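PDB 1VKW: putative nitroreductase from Thermotoga maritima, which probably acts as an oxidoreductase, as its membership of the FMN-dependent nitroreductase clan suggests. Local coordinates for residues M151-W164 / S176-A190. Numbering follows the deposited sequence.
Sequences MTILAPSALNRQPW and SSERPVDLGIALSHA
Ala186 sets its methyl group over the five-membered ring of Trp164, 3.7 Å from CB to the ring centroid, and this CH-pi contact shows how a small helical residue lets an aromatic loop residue settle close to the backbone. The indole NE1 then reaches Asp182 O at 3.2 Å from above the carbonyl plane, while the helical N-H of Ala186 comes from the opposite face, giving one buried oxygen two donors. One and two turns along, Ile185 CG2 packs on the Pro156 ring at 3.5 Å from CD, and His189 receives Ala155 CB over the centre of its ring. His189 ND1 donates to Met151 O at 3.0 Å, nearly in the ring plane, and NE2 is hydrogen-bonded to Glu85; the two bonds fix the flip and rotation of the imidazole. Pro156 O, buried here, has no partner in the model.

Toward the start of helix 180-198 the fit slackens and water enters. Asp182 OD1 takes the Ala158 N-H from above the carboxylate plane, but OD2 makes a long salt bridge to Arg161, its bonds from NE and NH2 both weak at 3.5 Å, supplemented by water 1, which links NH2 to OD2. Arg179, bent at chi2 (-65°), brings its guanidinium flat onto that of Arg161, planes 8° apart; nearby Asp182 probably eases this stacking of like charges. Ser177 OG donates to Pro163 O at 2.6 Å and accepts from Arg179 N, forming an ST turn just ahead of the helix.

The contact thus joins the last turn of helix 143-153 and the loop after it to the first turns of helix 180-198, the two being linked in sequence through the hairpin of strands 165-168 and 172-176. Helix 15-21 touches Met151 and His189, helix 74-93 meets Pro156 and Ser188, and strand 211-215 packs against Leu183, Leu187 and Ala190.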
loop_
_atom_site.group_PDB
_atom_site.type_symbol
_atom_site.label_atom_id
_atom_site.label_comp_id
_atom_site.label_asym_id
_atom_site.label_seq_id
_atom_site.Cartn_x
_atom_site.Cartn_y
_atom_site.Cartn_z
HETATM N N MSE A 151 9.003 -7.771 0.115
HETATM C CA MSE A 151 7.845 -7.057 -0.451
HETATM C C MSE A 151 7.407 -5.890 0.428
HETATM O O MSE A 151 6.932 -4.873 -0.079
HETATM C CB MSE A 151 6.667 -8.008 -0.640
HETATM C CG MSE A 151 6.891 -9.080 -1.663
HETATM SE SE MSE A 151 7.214 -8.365 -3.464
HETATM C CE MSE A 151 9.227 -8.392 -3.419
ATOM N N THR A 152 7.557 -6.046 1.742
ATOM C CA THR A 152 7.251 -4.990 2.700
ATOM C C THR A 152 8.203 -3.787 2.557
ATOM O O THR A 152 7.747 -2.642 2.612
ATOM C CB THR A 152 7.309 -5.558 4.153
ATOM O OG1 THR A 152 6.347 -6.613 4.300
ATOM C CG2 THR A 152 6.912 -4.518 5.190
ATOM N N ILE A 153 9.500 -4.062 2.367
ATOM C CA ILE A 153 10.534 -3.011 2.191
ATOM C C ILE A 153 10.323 -2.176 0.932
ATOM O O ILE A 153 10.755 -1.032 0.874
ATOM C CB ILE A 153 11.985 -3.636 2.143
ATOM C CG1 ILE A 153 12.347 -4.330 3.460
ATOM C CG2 ILE A 153 13.049 -2.578 1.782
ATOM C CD1 ILE A 153 11.794 -3.675 4.665
ATOM N N LEU A 154 9.672 -2.745 -0.076
ATOM C CA LEU A 154 9.363 -1.985 -1.287
ATOM C C LEU A 154 8.208 -0.997 -1.094
ATOM O O LEU A 154 7.875 -0.263 -2.015
ATOM C CB LEU A 154 9.086 -2.927 -2.468
ATOM C CG LEU A 154 10.279 -3.831 -2.832
ATOM C CD1 LEU A 154 9.904 -4.877 -3.847
ATOM C CD2 LEU A 154 11.487 -3.017 -3.317
ATOM N N ALA A 155 7.601 -0.972 0.091
ATOM C CA ALA A 155 6.527 -0.024 0.382
ATOM C C ALA A 155 7.046 1.396 0.255
ATOM O O ALA A 155 8.234 1.638 0.480
ATOM C CB ALA A 155 5.977 -0.247 1.801
ATOM N N PRO A 156 6.172 2.335 -0.104
ATOM C CA PRO A 156 6.546 3.731 -0.100
ATOM C C PRO A 156 6.504 4.245 1.331
ATOM O O PRO A 156 5.885 3.628 2.208
ATOM C CB PRO A 156 5.461 4.391 -0.952
ATOM C CG PRO A 156 4.246 3.551 -0.701
ATOM C CD PRO A 156 4.774 2.148 -0.535
ATOM N N SER A 157 7.195 5.352 1.557
ATOM C CA SER A 157 7.165 6.032 2.845
ATOM C C SER A 157 7.409 7.511 2.599
ATOM O O SER A 157 8.117 7.870 1.653
ATOM C CB SER A 157 8.217 5.448 3.791
ATOM O OG SER A 157 9.531 5.510 3.245
ATOM N N ALA A 158 6.805 8.355 3.437
ATOM C CA ALA A 158 7.052 9.786 3.420
ATOM C C ALA A 158 8.547 10.085 3.356
ATOM O O ALA A 158 9.312 9.623 4.212
ATOM C CB ALA A 158 6.444 10.433 4.653
ATOM N N LEU A 159 8.947 10.845 2.338
ATOM C CA LEU A 159 10.350 11.228 2.096
ATOM C C LEU A 159 11.337 10.050 1.974
ATOM O O LEU A 159 12.538 10.230 2.171
ATOM C CB LEU A 159 10.840 12.195 3.189
ATOM C CG LEU A 159 10.124 13.537 3.313
ATOM C CD1 LEU A 159 10.872 14.443 4.292
ATOM C CD2 LEU A 159 9.994 14.212 1.957
ATOM N N ASN A 160 10.829 8.873 1.603
ATOM C CA ASN A 160 11.611 7.629 1.568
ATOM C C ASN A 160 12.407 7.327 2.843
ATOM O O ASN A 160 13.485 6.721 2.809
ATOM C CB ASN A 160 12.535 7.577 0.344
ATOM C CG ASN A 160 12.945 6.149 -0.015
ATOM O OD1 ASN A 160 12.185 5.202 0.198
ATOM N ND2 ASN A 160 14.155 5.990 -0.550
ATOM N N ARG A 161 11.855 7.693 3.987
ATOM C CA ARG A 161 12.610 7.486 5.211
ATOM C C ARG A 161 12.557 6.051 5.696
ATOM O O ARG A 161 13.372 5.685 6.530
ATOM C CB ARG A 161 12.197 8.449 6.299
ATOM C CG ARG A 161 10.809 8.287 6.815
ATOM C CD ARG A 161 10.365 9.521 7.577
ATOM N NE ARG A 161 8.916 9.641 7.636
ATOM C CZ ARG A 161 8.272 10.714 8.067
ATOM N NH1 ARG A 161 8.937 11.768 8.511
ATOM N NH2 ARG A 161 6.952 10.718 8.070
ATOM N N GLN A 162 11.607 5.260 5.184
ATOM C CA GLN A 162 11.575 3.798 5.383
ATOM C C GLN A 162 11.610 3.473 6.870
ATOM O O GLN A 162 12.507 2.767 7.333
ATOM C CB GLN A 162 12.761 3.133 4.673
ATOM C CG GLN A 162 12.832 3.369 3.181
ATOM C CD GLN A 162 14.244 3.212 2.615
ATOM O OE1 GLN A 162 14.800 2.106 2.594
ATOM N NE2 GLN A 162 14.801 4.305 2.120
ATOM N N PRO A 163 10.639 4.001 7.619
ATOM C CA PRO A 163 10.721 4.046 9.081
ATOM C C PRO A 163 10.270 2.749 9.790
ATOM O O PRO A 163 9.490 2.814 10.737
ATOM C CB PRO A 163 9.777 5.210 9.424
ATOM C CG PRO A 163 8.707 5.144 8.360
ATOM C CD PRO A 163 9.381 4.609 7.121
ATOM N N TRP A 164 10.780 1.599 9.363
ATOM C CA TRP A 164 10.277 0.308 9.862
ATOM C C TRP A 164 11.327 -0.515 10.570
ATOM O O TRP A 164 12.481 -0.601 10.141
ATOM C CB TRP A 164 9.706 -0.522 8.720
ATOM C CG TRP A 164 8.860 0.248 7.781
ATOM C CD1 TRP A 164 7.661 0.827 8.046
ATOM C CD2 TRP A 164 9.138 0.510 6.403
ATOM N NE1 TRP A 164 7.177 1.444 6.918
ATOM C CE2 TRP A 164 8.059 1.257 5.892
ATOM C CE3 TRP A 164 10.189 0.185 5.545
ATOM C CZ2 TRP A 164 8.003 1.686 4.563
ATOM C CZ3 TRP A 164 10.126 0.612 4.213
ATOM C CH2 TRP A 164 9.041 1.349 3.746
ATOM N N SER A 176 7.242 -2.296 13.678
ATOM C CA SER A 176 7.161 -1.138 14.565
ATOM C C SER A 176 7.645 0.111 13.839
ATOM O O SER A 176 8.611 0.058 13.061
ATOM C CB SER A 176 8.026 -1.350 15.806
ATOM O OG SER A 176 7.800 -2.621 16.397
ATOM N N SER A 177 6.970 1.227 14.102
ATOM C CA SER A 177 7.338 2.528 13.556
ATOM C C SER A 177 6.748 3.664 14.389
ATOM O O SER A 177 5.664 3.529 14.943
ATOM C CB SER A 177 6.815 2.666 12.130
ATOM O OG SER A 177 7.271 3.868 11.543
ATOM N N GLU A 178 7.461 4.787 14.425
ATOM C CA GLU A 178 6.962 6.047 14.994
ATOM C C GLU A 178 6.039 6.821 14.030
ATOM O O GLU A 178 5.477 7.856 14.403
ATOM C CB GLU A 178 8.134 6.969 15.365
ATOM C CG GLU A 178 9.291 6.332 16.134
ATOM C CD GLU A 178 8.916 5.866 17.531
ATOM O OE1 GLU A 178 7.717 5.642 17.817
ATOM O OE2 GLU A 178 9.840 5.708 18.357
ATOM N N ARG A 179 5.915 6.331 12.800
ATOM C CA ARG A 179 5.179 7.004 11.729
ATOM C C ARG A 179 3.979 6.150 11.329
ATOM O O ARG A 179 4.118 5.221 10.527
ATOM C CB ARG A 179 6.089 7.171 10.512
ATOM C CG ARG A 179 7.343 7.925 10.806
ATOM C CD ARG A 179 7.071 9.351 11.197
ATOM N NE ARG A 179 8.280 10.054 11.560
ATOM C CZ ARG A 179 8.308 11.314 11.953
ATOM N NH1 ARG A 179 7.182 12.023 12.039
ATOM N NH2 ARG A 179 9.467 11.872 12.264
ATOM N N PRO A 180 2.813 6.453 11.897
ATOM C CA PRO A 180 1.687 5.545 11.804
ATOM C C PRO A 180 1.214 5.306 10.369
ATOM O O PRO A 180 0.913 4.175 10.017
ATOM C CB PRO A 180 0.617 6.199 12.699
ATOM C CG PRO A 180 1.024 7.618 12.859
ATOM C CD PRO A 180 2.500 7.652 12.700
ATOM N N VAL A 181 1.216 6.333 9.526
ATOM C CA VAL A 181 0.766 6.151 8.137
ATOM C C VAL A 181 1.700 5.183 7.407
ATOM O O VAL A 181 1.243 4.222 6.803
ATOM C CB VAL A 181 0.642 7.487 7.371
ATOM C CG1 VAL A 181 0.106 7.249 5.960
ATOM C CG2 VAL A 181 -0.284 8.435 8.110
ATOM N N ASP A 182 3.003 5.434 7.507
ATOM C CA ASP A 182 4.027 4.563 6.923
ATOM C C ASP A 182 3.942 3.136 7.484
ATOM O O ASP A 182 4.080 2.173 6.742
ATOM C CB ASP A 182 5.429 5.153 7.148
ATOM C CG ASP A 182 5.596 6.556 6.526
ATOM O OD1 ASP A 182 5.087 6.795 5.414
ATOM O OD2 ASP A 182 6.233 7.479 7.072
ATOM N N LEU A 183 3.708 3.015 8.793
ATOM C CA LEU A 183 3.467 1.718 9.430
ATOM C C LEU A 183 2.328 0.971 8.737
ATOM O O LEU A 183 2.484 -0.190 8.368
ATOM C CB LEU A 183 3.123 1.884 10.917
ATOM C CG LEU A 183 3.467 0.682 11.817
ATOM C CD1 LEU A 183 3.218 1.035 13.275
ATOM C CD2 LEU A 183 2.712 -0.566 11.448
ATOM N N GLY A 184 1.201 1.661 8.557
ATOM C CA GLY A 184 0.033 1.087 7.911
ATOM C C GLY A 184 0.316 0.663 6.484
ATOM O O GLY A 184 -0.135 -0.390 6.056
ATOM N N ILE A 185 1.046 1.503 5.750
ATOM C CA ILE A 185 1.434 1.206 4.364
ATOM C C ILE A 185 2.229 -0.107 4.292
ATOM O O ILE A 185 1.883 -1.010 3.529
ATOM C CB ILE A 185 2.232 2.405 3.757
ATOM C CG1 ILE A 185 1.306 3.617 3.539
ATOM C CG2 ILE A 185 2.867 2.037 2.420
ATOM C CD1 ILE A 185 2.038 4.893 3.176
ATOM N N ALA A 186 3.284 -0.212 5.100
ATOM C CA ALA A 186 4.110 -1.413 5.130
ATOM C C ALA A 186 3.300 -2.631 5.581
ATOM O O ALA A 186 3.460 -3.731 5.045
ATOM C CB ALA A 186 5.305 -1.208 6.047
ATOM N N LEU A 187 2.429 -2.429 6.563
ATOM C CA LEU A 187 1.599 -3.513 7.092
ATOM C C LEU A 187 0.672 -4.076 6.021
ATOM O O LEU A 187 0.426 -5.288 5.993
ATOM C CB LEU A 187 0.789 -3.029 8.296
ATOM C CG LEU A 187 -0.009 -4.042 9.112
ATOM C CD1 LEU A 187 0.911 -4.955 9.885
ATOM C CD2 LEU A 187 -0.956 -3.292 10.048
ATOM N N SER A 188 0.183 -3.206 5.136
ATOM C CA SER A 188 -0.638 -3.636 3.998
ATOM C C SER A 188 0.119 -4.582 3.077
ATOM O O SER A 188 -0.439 -5.587 2.625
ATOM C CB SER A 188 -1.187 -2.439 3.204
ATOM O OG SER A 188 -0.203 -1.854 2.361
ATOM N N HIS A 189 1.389 -4.283 2.804
ATOM C CA HIS A 189 2.221 -5.173 1.982
ATOM C C HIS A 189 2.433 -6.527 2.631
ATOM O O HIS A 189 2.375 -7.554 1.961
ATOM C CB HIS A 189 3.586 -4.535 1.671
ATOM C CG HIS A 189 3.518 -3.390 0.708
ATOM N ND1 HIS A 189 4.478 -3.173 -0.261
ATOM C CD2 HIS A 189 2.604 -2.402 0.559
ATOM C CE1 HIS A 189 4.157 -2.094 -0.957
ATOM N NE2 HIS A 189 3.030 -1.603 -0.476
ATOM N N ALA A 190 2.710 -6.533 3.934
ATOM C CA ALA A 190 2.946 -7.778 4.650
ATOM C C ALA A 190 1.660 -8.604 4.704
ATOM O O ALA A 190 1.666 -9.804 4.467
ATOM C CB ALA A 190 3.457 -7.501 6.028
HETATM O O HOH W 1 4.372 9.381 6.874
HETATM O O HOH W 2 10.261 4.840 13.258
#